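Local coordinates for protein ricin B-related lectin (Polyporus squamosus, PDB 5MUA) that binds beta-D-galactose through a ricin B-type lectin domain, which is joined to a calcium-binding papain-like protease domain, at residues 59-73 / 85-99. Numbering follows the deposited sequence. Where two conformers were deposited one is given.
Sequences TYTVRNAFAGSYMDL and IGYRPTGGDNQKWII. With GAL (beta-D-galactopyranose), chain J.
Y60 pairs with W97, and Y70, M71 and D72 with Y87, G86 and I85, so strands 59-64 and 70-73 each run antiparallel to a different strand of 85-99. Beyond I85, L73 N bonds to N94 O, and N94 ND2 returns a nearly straight bond to L73 O (3.0 Å). D72 carries the polar centre. With CG anti to the backbone N (chi1 169°), its carboxylate reaches the sugar. Its OD2 takes Q95 NE2 on the anti lone pair at 2.8 Å, and the other N-H of that amide goes to R88 O. Q95 OE1 also accepts T90 N. These bonds hold the amide at both ends, and it probably helps orient the D72 carboxylate. D72 OD1 then receives galactose O4 and OD2 receives O3 (2.6 Å). N94 ND2 donates to the same O3 at 2.9 Å. The Y87 ring lies flat against the sugar, with galactose C4 3.6 Å above the ring plane, over its centre. Next to the site, W97 NE1 reaches M71 O (3.0 Å) from above the carbonyl plane. A water links V62 N, M71 O and Q95 O. H76 and G75 also bond to the galactose. This site, with its aspartate, asparagine and stacked aromatic, is characteristic of ricin-type beta-trefoil lectins.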
ATOM      1  N   THR B  59       1.779  33.637 -15.601  1.00 17.31           N
ATOM      2  CA  THR B  59       1.041  32.929 -16.614  1.00 16.83           C
ATOM      3  C   THR B  59       1.003  31.437 -16.299  1.00 16.21           C
ATOM      4  O   THR B  59       2.011  30.872 -15.876  1.00 14.83           O
ATOM      5  CB  THR B  59       1.679  33.183 -17.988  1.00 17.35           C
ATOM      6  OG1 THR B  59       1.741  34.620 -18.166  1.00 15.82           O
ATOM      7  CG2 THR B  59       0.857  32.589 -19.073  1.00 18.19           C
ATOM      8  N   TYR B  60      -0.174  30.825 -16.492  1.00 13.66           N
ATOM      9  CA  TYR B  60      -0.450  29.474 -15.995  1.00 12.23           C
ATOM     10  C   TYR B  60      -1.378  28.758 -16.934  1.00 13.15           C
ATOM     11  O   TYR B  60      -2.243  29.392 -17.594  1.00 12.88           O
ATOM     12  CB  TYR B  60      -1.166  29.536 -14.634  1.00 12.89           C
ATOM     13  CG  TYR B  60      -0.367  30.245 -13.567  1.00 13.47           C
ATOM     14  CD1 TYR B  60       0.563  29.555 -12.768  1.00 13.82           C
ATOM     15  CD2 TYR B  60      -0.545  31.620 -13.320  1.00 14.11           C
ATOM     16  CE1 TYR B  60       1.327  30.235 -11.780  1.00 15.45           C
ATOM     17  CE2 TYR B  60       0.192  32.293 -12.374  1.00 15.88           C
ATOM     18  CZ  TYR B  60       1.124  31.611 -11.601  1.00 17.37           C
ATOM     19  OH  TYR B  60       1.832  32.317 -10.667  1.00 17.73           O
ATOM     20  N   THR B  61      -1.248  27.416 -16.976  1.00 11.95           N
ATOM     21  CA  THR B  61      -2.360  26.596 -17.452  1.00 11.46           C
ATOM     22  C   THR B  61      -3.240  26.335 -16.234  1.00 11.24           C
ATOM     23  O   THR B  61      -2.767  26.333 -15.103  1.00 11.01           O
ATOM     24  CB  THR B  61      -1.887  25.275 -18.031  1.00 12.56           C
ATOM     25  OG1 THR B  61      -0.922  24.635 -17.170  1.00 12.11           O
ATOM     26  CG2 THR B  61      -1.290  25.485 -19.369  1.00 14.07           C
ATOM     27  N   VAL B  62      -4.515  26.101 -16.495  1.00 11.29           N
ATOM     28  CA  VAL B  62      -5.518  25.843 -15.498  1.00 11.64           C
ATOM     29  C   VAL B  62      -6.195  24.573 -15.971  1.00 11.26           C
ATOM     30  O   VAL B  62      -6.968  24.545 -16.929  1.00 11.34           O
ATOM     31  CB  VAL B  62      -6.526  27.029 -15.360  1.00 10.86           C
ATOM     32  CG1 VAL B  62      -7.630  26.708 -14.367  1.00 11.68           C
ATOM     33  CG2 VAL B  62      -5.776  28.268 -15.009  1.00 11.60           C
ATOM     34  N   ARG B  63      -5.838  23.493 -15.322  1.00 12.05           N
ATOM     35  CA  ARG B  63      -6.247  22.128 -15.716  1.00 12.56           C
ATOM     36  C   ARG B  63      -7.241  21.536 -14.766  1.00 11.79           C
ATOM     37  O   ARG B  63      -7.064  21.643 -13.556  1.00 11.38           O
ATOM     38  CB  ARG B  63      -4.977  21.254 -15.771  1.00 14.60           C
ATOM     39  CG  ARG B  63      -5.166  19.927 -16.432  1.00 15.27           C
ATOM     40  CD  ARG B  63      -3.910  19.059 -16.399  1.00 14.95           C
ATOM     41  NE  ARG B  63      -4.138  17.965 -17.309  1.00 15.57           N
ATOM     42  CZ  ARG B  63      -3.269  16.995 -17.546  1.00 15.79           C
ATOM     43  NH1 ARG B  63      -2.114  16.927 -16.881  1.00 14.84           N
ATOM     44  NH2 ARG B  63      -3.576  16.104 -18.449  1.00 17.15           N
ATOM     45  N   ASN B  64      -8.250  20.871 -15.289  1.00 11.92           N
ATOM     46  CA  ASN B  64      -9.245  20.213 -14.447  1.00 11.82           C
ATOM     47  C   ASN B  64      -8.596  18.929 -13.894  1.00 12.21           C
ATOM     48  O   ASN B  64      -8.158  18.095 -14.655  1.00 13.19           O
ATOM     49  CB  ASN B  64     -10.520  19.937 -15.233  1.00 11.92           C
ATOM     50  CG  ASN B  64     -11.649  19.535 -14.347  1.00 12.38           C
ATOM     51  OD1 ASN B  64     -11.963  18.370 -14.244  1.00 13.38           O
ATOM     52  ND2 ASN B  64     -12.286  20.510 -13.696  1.00 12.16           N
ATOM     53  N   ALA B  65      -8.415  18.820 -12.584  1.00 12.81           N
ATOM     54  CA  ALA B  65      -7.648  17.671 -12.025  1.00 12.58           C
ATOM     55  C   ALA B  65      -8.413  16.392 -12.405  1.00 12.90           C
ATOM     56  O   ALA B  65      -7.773  15.377 -12.735  1.00 12.73           O
ATOM     57  CB  ALA B  65      -7.491  17.769 -10.510  1.00 13.22           C
ATOM     58  N   PHE B  66      -9.748  16.434 -12.303  1.00 13.07           N
ATOM     59  CA  PHE B  66     -10.582  15.273 -12.540  1.00 12.88           C
ATOM     60  C   PHE B  66     -10.524  14.846 -14.005  1.00 12.85           C
ATOM     61  O   PHE B  66     -10.104  13.756 -14.316  1.00 12.66           O
ATOM     62  CB  PHE B  66     -12.019  15.534 -12.070  1.00 13.41           C
ATOM     63  CG  PHE B  66     -12.987  14.391 -12.314  1.00 15.13           C
ATOM     64  CD1 PHE B  66     -12.968  13.267 -11.502  1.00 15.81           C
ATOM     65  CD2 PHE B  66     -13.878  14.420 -13.391  1.00 17.14           C
ATOM     66  CE1 PHE B  66     -13.841  12.213 -11.751  1.00 17.06           C
ATOM     67  CE2 PHE B  66     -14.752  13.364 -13.664  1.00 17.38           C
ATOM     68  CZ  PHE B  66     -14.741  12.266 -12.810  1.00 16.92           C
ATOM     69  N   ALA B  67     -10.935  15.746 -14.920  1.00 11.62           N
ATOM     70  CA  ALA B  67     -11.144  15.408 -16.324  1.00 12.85           C
ATOM     71  C   ALA B  67      -9.865  15.446 -17.146  1.00 12.70           C
ATOM     72  O   ALA B  67      -9.824  14.860 -18.238  1.00 14.39           O
ATOM     73  CB  ALA B  67     -12.198  16.310 -16.968  1.00 13.97           C
ATOM     74  N   GLY B  68      -8.839  16.077 -16.641  1.00 12.35           N
ATOM     75  CA  GLY B  68      -7.568  16.254 -17.350  1.00 13.07           C
ATOM     76  C   GLY B  68      -7.552  17.361 -18.389  1.00 13.59           C
ATOM     77  O   GLY B  68      -6.466  17.746 -18.866  1.00 15.58           O
ATOM     78  N   SER B  69      -8.742  17.814 -18.775  1.00 14.09           N
ATOM     79  CA  SER B  69      -8.973  18.860 -19.787  1.00 14.24           C
ATOM     80  C   SER B  69      -8.377  20.202 -19.257  1.00 12.80           C
ATOM     81  O   SER B  69      -8.358  20.498 -18.061  1.00 14.09           O
ATOM     82  CB  SER B  69     -10.500  19.101 -19.931  1.00 14.72           C
ATOM     83  OG  SER B  69     -11.195  17.964 -20.274  1.00 22.58           O
ATOM     84  N   TYR B  70      -7.938  21.014 -20.191  1.00 10.99           N
ATOM     85  CA  TYR B  70      -7.423  22.351 -19.928  1.00 11.18           C
ATOM     86  C   TYR B  70      -8.493  23.413 -20.183  1.00 10.70           C
ATOM     87  O   TYR B  70      -9.164  23.405 -21.212  1.00 11.26           O
ATOM     88  CB  TYR B  70      -6.203  22.627 -20.820  1.00 11.20           C
ATOM     89  CG  TYR B  70      -4.991  21.820 -20.356  1.00 11.34           C
ATOM     90  CD1 TYR B  70      -4.879  20.451 -20.618  1.00 11.30           C
ATOM     91  CD2 TYR B  70      -3.981  22.414 -19.588  1.00 12.58           C
ATOM     92  CE1 TYR B  70      -3.823  19.711 -20.148  1.00 10.81           C
ATOM     93  CE2 TYR B  70      -2.865  21.704 -19.197  1.00 12.74           C
ATOM     94  CZ  TYR B  70      -2.801  20.346 -19.461  1.00 11.61           C
ATOM     95  OH  TYR B  70      -1.768  19.645 -18.967  1.00 12.67           O
ATOM     96  N   MET B  71      -8.575  24.364 -19.277  1.00 10.82           N
ATOM     97  CA  MET B  71      -9.457  25.560 -19.445  1.00 10.79           C
ATOM     98  C   MET B  71      -8.975  26.293 -20.702  1.00 10.94           C
ATOM     99  O   MET B  71      -7.778  26.607 -20.854  1.00 10.27           O
ATOM    100  CB  MET B  71      -9.373  26.452 -18.276  1.00 11.17           C
ATOM    101  CG  MET B  71     -10.369  27.596 -18.320  1.00 10.89           C
ATOM    102  SD  MET B  71     -10.151  28.697 -16.835  0.75 12.40           S
ATOM    103  CE  MET B  71     -11.111  27.883 -15.556  0.75 12.73           C
ATOM    104  N   ASP B  72      -9.901  26.523 -21.623  1.00 11.39           N
ATOM    105  CA  ASP B  72      -9.542  26.907 -22.985  1.00 11.17           C
ATOM    106  C   ASP B  72     -10.592  27.946 -23.458  1.00 12.25           C
ATOM    107  O   ASP B  72     -11.801  27.788 -23.237  1.00 11.12           O
ATOM    108  CB  ASP B  72      -9.532  25.596 -23.819  1.00 11.11           C
ATOM    109  CG  ASP B  72      -9.432  25.807 -25.380  1.00 11.93           C
ATOM    110  OD1 ASP B  72     -10.321  26.498 -25.967  1.00 11.55           O
ATOM    111  OD2 ASP B  72      -8.559  25.123 -25.968  1.00 11.85           O
ATOM    112  N   LEU B  73     -10.106  29.016 -24.088  1.00 11.44           N
ATOM    113  CA  LEU B  73     -10.996  30.045 -24.623  1.00 12.09           C
ATOM    114  C   LEU B  73     -11.332  29.609 -26.079  1.00 12.88           C
ATOM    115  O   LEU B  73     -10.437  29.579 -26.958  1.00 11.50           O
ATOM    116  CB  LEU B  73     -10.320  31.408 -24.589  1.00 11.85           C
ATOM    117  CG  LEU B  73     -11.194  32.553 -25.091  1.00 13.51           C
ATOM    118  CD1 LEU B  73     -12.463  32.767 -24.247  1.00 15.09           C
ATOM    119  CD2 LEU B  73     -10.374  33.806 -24.982  1.00 14.67           C
ATOM    120  N   ILE B  85     -14.171  26.496 -22.199  1.00 13.46           N
ATOM    121  CA  ILE B  85     -14.391  25.061 -22.290  1.00 12.56           C
ATOM    122  C   ILE B  85     -13.203  24.339 -21.667  1.00 12.34           C
ATOM    123  O   ILE B  85     -12.165  24.953 -21.358  1.00 12.49           O
ATOM    124  CB  ILE B  85     -14.575  24.645 -23.777  1.00 12.05           C
ATOM    125  CG1 ILE B  85     -13.316  24.917 -24.614  1.00 13.20           C
ATOM    126  CG2 ILE B  85     -15.791  25.358 -24.375  1.00 12.80           C
ATOM    127  CD1 ILE B  85     -13.356  24.493 -26.075  1.00 13.93           C
ATOM    128  N   GLY B  86     -13.328  23.014 -21.570  1.00 11.69           N
ATOM    129  CA  GLY B  86     -12.223  22.144 -21.275  1.00 12.03           C
ATOM    130  C   GLY B  86     -11.773  21.443 -22.555  1.00 11.57           C
ATOM    131  O   GLY B  86     -12.604  20.954 -23.299  1.00 14.00           O
ATOM    132  N   TYR B  87     -10.495  21.504 -22.885  1.00 12.33           N
ATOM    133  CA  TYR B  87     -10.011  20.970 -24.163  1.00 12.79           C
ATOM    134  C   TYR B  87      -8.703  20.200 -23.876  1.00 12.64           C
ATOM    135  O   TYR B  87      -7.998  20.486 -22.902  1.00 12.72           O
ATOM    136  CB  TYR B  87      -9.763  22.111 -25.118  1.00 12.88           C
ATOM    137  CG  TYR B  87      -9.823  21.779 -26.577  1.00 15.17           C
ATOM    138  CD1 TYR B  87     -11.053  21.569 -27.237  1.00 14.45           C
ATOM    139  CD2 TYR B  87      -8.676  21.694 -27.327  1.00 14.91           C
ATOM    140  CE1 TYR B  87     -11.112  21.242 -28.572  1.00 16.12           C
ATOM    141  CE2 TYR B  87      -8.739  21.363 -28.671  1.00 17.03           C
ATOM    142  CZ  TYR B  87      -9.976  21.178 -29.280  1.00 18.62           C
ATOM    143  OH  TYR B  87     -10.028  20.902 -30.620  1.00 21.05           O
ATOM    144  N   ARG B  88      -8.365  19.296 -24.769  1.00 13.45           N
ATOM    145  CA  ARG B  88      -7.071  18.622 -24.724  1.00 14.72           C
ATOM    146  C   ARG B  88      -5.953  19.639 -24.808  1.00 14.49           C
ATOM    147  O   ARG B  88      -6.121  20.724 -25.420  1.00 13.81           O
ATOM    148  CB  ARG B  88      -6.949  17.613 -25.864  1.00 17.15           C
ATOM    149  CG  ARG B  88      -6.831  18.261 -27.234  1.00 19.97           C
ATOM    150  CD  ARG B  88      -6.865  17.257 -28.409  1.00 21.70           C
ATOM    151  NE  ARG B  88      -6.791  17.997 -29.660  1.00 25.68           N
ATOM    152  CZ  ARG B  88      -5.707  18.576 -30.177  1.00 28.10           C
ATOM    153  NH1 ARG B  88      -4.513  18.460 -29.618  1.00 28.40           N
ATOM    154  NH2 ARG B  88      -5.812  19.263 -31.316  1.00 28.21           N
ATOM    155  N   PRO B  89      -4.810  19.318 -24.229  1.00 13.56           N
ATOM    156  CA  PRO B  89      -3.728  20.263 -24.277  1.00 14.36           C
ATOM    157  C   PRO B  89      -3.218  20.548 -25.677  1.00 15.38           C
ATOM    158  O   PRO B  89      -2.924  19.611 -26.451  1.00 14.97           O
ATOM    159  CB  PRO B  89      -2.601  19.577 -23.468  1.00 15.42           C
ATOM    160  CG  PRO B  89      -2.964  18.126 -23.393  1.00 16.24           C
ATOM    161  CD  PRO B  89      -4.484  18.128 -23.384  1.00 15.55           C
ATOM    162  N   THR B  90      -3.059  21.831 -26.019  1.00 15.04           N
ATOM    163  CA  THR B  90      -2.530  22.185 -27.334  1.00 15.32           C
ATOM    164  C   THR B  90      -1.206  22.952 -27.269  1.00 15.12           C
ATOM    165  O   THR B  90      -0.603  23.188 -28.311  1.00 15.86           O
ATOM    166  CB  THR B  90      -3.557  23.064 -28.079  1.00 15.25           C
ATOM    167  OG1 THR B  90      -3.725  24.253 -27.332  1.00 13.14           O
ATOM    168  CG2 THR B  90      -4.880  22.314 -28.302  1.00 16.17           C
ATOM    169  N   GLY B  91      -0.814  23.484 -26.107  1.00 16.02           N
ATOM    170  CA  GLY B  91       0.259  24.445 -26.044  1.00 16.31           C
ATOM    171  C   GLY B  91      -0.142  25.842 -26.557  1.00 16.06           C
ATOM    172  O   GLY B  91       0.686  26.720 -26.585  1.00 16.83           O
ATOM    173  N   GLY B  92      -1.399  26.062 -26.937  1.00 14.64           N
ATOM    174  CA  GLY B  92      -1.813  27.352 -27.505  1.00 14.23           C
ATOM    175  C   GLY B  92      -1.937  28.414 -26.414  1.00 14.02           C
ATOM    176  O   GLY B  92      -2.159  28.126 -25.222  1.00 14.72           O
ATOM    177  N   ASP B  93      -1.877  29.667 -26.831  1.00 13.47           N
ATOM    178  CA  ASP B  93      -1.957  30.768 -25.906  1.00 13.70           C
ATOM    179  C   ASP B  93      -3.398  30.970 -25.352  1.00 13.34           C
ATOM    180  O   ASP B  93      -3.589  31.687 -24.329  1.00 15.21           O
ATOM    181  CB  ASP B  93      -1.461  32.018 -26.567  1.00 14.97           C
ATOM    182  CG  ASP B  93       0.055  32.095 -26.556  1.00 17.43           C
ATOM    183  OD1 ASP B  93       0.713  31.354 -25.801  1.00 18.06           O
ATOM    184  OD2 ASP B  93       0.545  32.956 -27.265  1.00 17.80           O
ATOM    185  N   ASN B  94      -4.367  30.355 -26.023  1.00 12.20           N
ATOM    186  CA  ASN B  94      -5.768  30.354 -25.528  1.00 12.56           C
ATOM    187  C   ASN B  94      -5.993  29.293 -24.456  1.00 12.33           C
ATOM    188  O   ASN B  94      -7.121  29.060 -24.038  1.00 11.25           O
ATOM    189  CB  ASN B  94      -6.780  30.156 -26.658  1.00 12.85           C
ATOM    190  CG  ASN B  94      -6.737  28.729 -27.250  1.00 13.48           C
ATOM    191  OD1 ASN B  94      -5.651  28.157 -27.430  1.00 12.79           O
ATOM    192  ND2 ASN B  94      -7.899  28.168 -27.531  1.00 12.55           N
ATOM    193  N   GLN B  95      -4.966  28.581 -24.047  1.00 12.60           N
ATOM    194  CA  GLN B  95      -4.974  27.774 -22.781  1.00 12.52           C
ATOM    195  C   GLN B  95      -4.028  28.308 -21.704  1.00 12.62           C
ATOM    196  O   GLN B  95      -3.747  27.621 -20.707  1.00 12.19           O
ATOM    197  CB  GLN B  95      -4.632  26.287 -23.079  1.00 12.88           C
ATOM    198  CG  GLN B  95      -5.612  25.706 -24.098  1.00 12.32           C
ATOM    199  CD  GLN B  95      -5.376  24.258 -24.375  1.00 13.88           C
ATOM    200  OE1 GLN B  95      -4.317  23.690 -23.978  1.00 12.21           O
ATOM    201  NE2 GLN B  95      -6.395  23.600 -24.945  1.00 13.64           N
ATOM    202  N   LYS B  96      -3.454  29.491 -21.924  1.00 12.50           N
ATOM    203  CA  LYS B  96      -2.610  30.124 -20.967  1.00 12.62           C
ATOM    204  C   LYS B  96      -3.341  31.321 -20.406  1.00 12.66           C
ATOM    205  O   LYS B  96      -4.015  32.068 -21.158  1.00 12.84           O
ATOM    206  CB  LYS B  96      -1.321  30.603 -21.615  1.00 15.58           C
ATOM    207  CG  LYS B  96      -0.411  29.433 -22.031  1.00 17.93           C
ATOM    208  CD  LYS B  96       0.864  29.971 -22.697  1.00 19.76           C
ATOM    209  CE  LYS B  96       1.984  28.950 -22.780  1.00 23.81           C
ATOM    210  NZ  LYS B  96       1.685  27.896 -23.745  1.00 28.14           N
ATOM    211  N   TRP B  97      -3.196  31.462 -19.105  1.00 12.16           N
ATOM    212  CA  TRP B  97      -4.013  32.388 -18.289  1.00 12.42           C
ATOM    213  C   TRP B  97      -3.143  33.223 -17.355  1.00 12.65           C
ATOM    214  O   TRP B  97      -2.303  32.673 -16.640  1.00 13.59           O
ATOM    215  CB  TRP B  97      -5.033  31.580 -17.499  1.00 11.71           C
ATOM    216  CG  TRP B  97      -5.940  30.805 -18.375  1.00 12.92           C
ATOM    217  CD1 TRP B  97      -5.843  29.485 -18.697  1.00 11.51           C
ATOM    218  CD2 TRP B  97      -7.079  31.298 -19.095  1.00 12.37           C
ATOM    219  NE1 TRP B  97      -6.806  29.161 -19.571  1.00 12.42           N
ATOM    220  CE2 TRP B  97      -7.598  30.226 -19.835  1.00 11.45           C
ATOM    221  CE3 TRP B  97      -7.690  32.541 -19.209  1.00 12.25           C
ATOM    222  CZ2 TRP B  97      -8.747  30.335 -20.650  1.00 11.65           C
ATOM    223  CZ3 TRP B  97      -8.888  32.663 -19.989  1.00 12.49           C
ATOM    224  CH2 TRP B  97      -9.376  31.604 -20.734  1.00 11.83           C
ATOM    225  N   ILE B  98      -3.306  34.542 -17.426  1.00 12.17           N
ATOM    226  CA  ILE B  98      -2.565  35.494 -16.635  1.00 13.28           C
ATOM    227  C   ILE B  98      -3.471  35.761 -15.454  1.00 14.46           C
ATOM    228  O   ILE B  98      -4.597  36.274 -15.618  1.00 14.11           O
ATOM    229  CB  ILE B  98      -2.190  36.795 -17.411  0.70 14.72           C
ATOM    230  CG1 ILE B  98      -1.223  36.438 -18.586  0.70 16.67           C
ATOM    231  CG2 ILE B  98      -1.443  37.720 -16.467  0.70 15.06           C
ATOM    232  CD1 ILE B  98      -0.959  37.571 -19.598  0.70 16.35           C
ATOM    233  N   ILE B  99      -2.970  35.440 -14.272  1.00 14.86           N
ATOM    234  CA  ILE B  99      -3.745  35.547 -13.015  1.00 16.08           C
ATOM    235  C   ILE B  99      -3.094  36.618 -12.183  1.00 18.43           C
ATOM    236  O   ILE B  99      -1.975  36.445 -11.780  1.00 22.34           O
ATOM    237  CB  ILE B  99      -3.790  34.216 -12.295  1.00 16.34           C
ATOM    238  CG1 ILE B  99      -4.554  33.200 -13.161  1.00 15.23           C
ATOM    239  CG2 ILE B  99      -4.507  34.378 -10.941  1.00 16.94           C
ATOM    240  CD1 ILE B  99      -4.421  31.792 -12.656  1.00 16.58           C
TER
HETATM  241  C1  GAL J 301      -9.879  25.571 -31.728  1.00 20.65           C
HETATM  242  C2  GAL J 301      -8.817  25.837 -30.663  1.00 19.11           C
HETATM  243  C3  GAL J 301      -8.919  24.943 -29.444  1.00 17.16           C
HETATM  244  C4  GAL J 301     -10.373  24.948 -28.947  1.00 17.50           C
HETATM  245  C5  GAL J 301     -11.351  24.647 -30.115  1.00 20.12           C
HETATM  246  C6  GAL J 301     -12.812  24.769 -29.738  1.00 22.85           C
HETATM  247  O1  GAL J 301      -9.782  26.638 -32.626  1.00 22.11           O
HETATM  248  O2  GAL J 301      -7.526  25.631 -31.262  1.00 19.75           O
HETATM  249  O3  GAL J 301      -7.952  25.432 -28.478  1.00 17.01           O
HETATM  250  O4  GAL J 301     -10.610  26.273 -28.406  1.00 14.69           O
HETATM  251  O5  GAL J 301     -11.161  25.577 -31.195  1.00 20.40           O
HETATM  252  O6  GAL J 301     -13.593  24.352 -30.844  1.00 27.41           O
HETATM  253  O   HOH W   1      -5.354  26.012 -19.351  1.00 12.72           O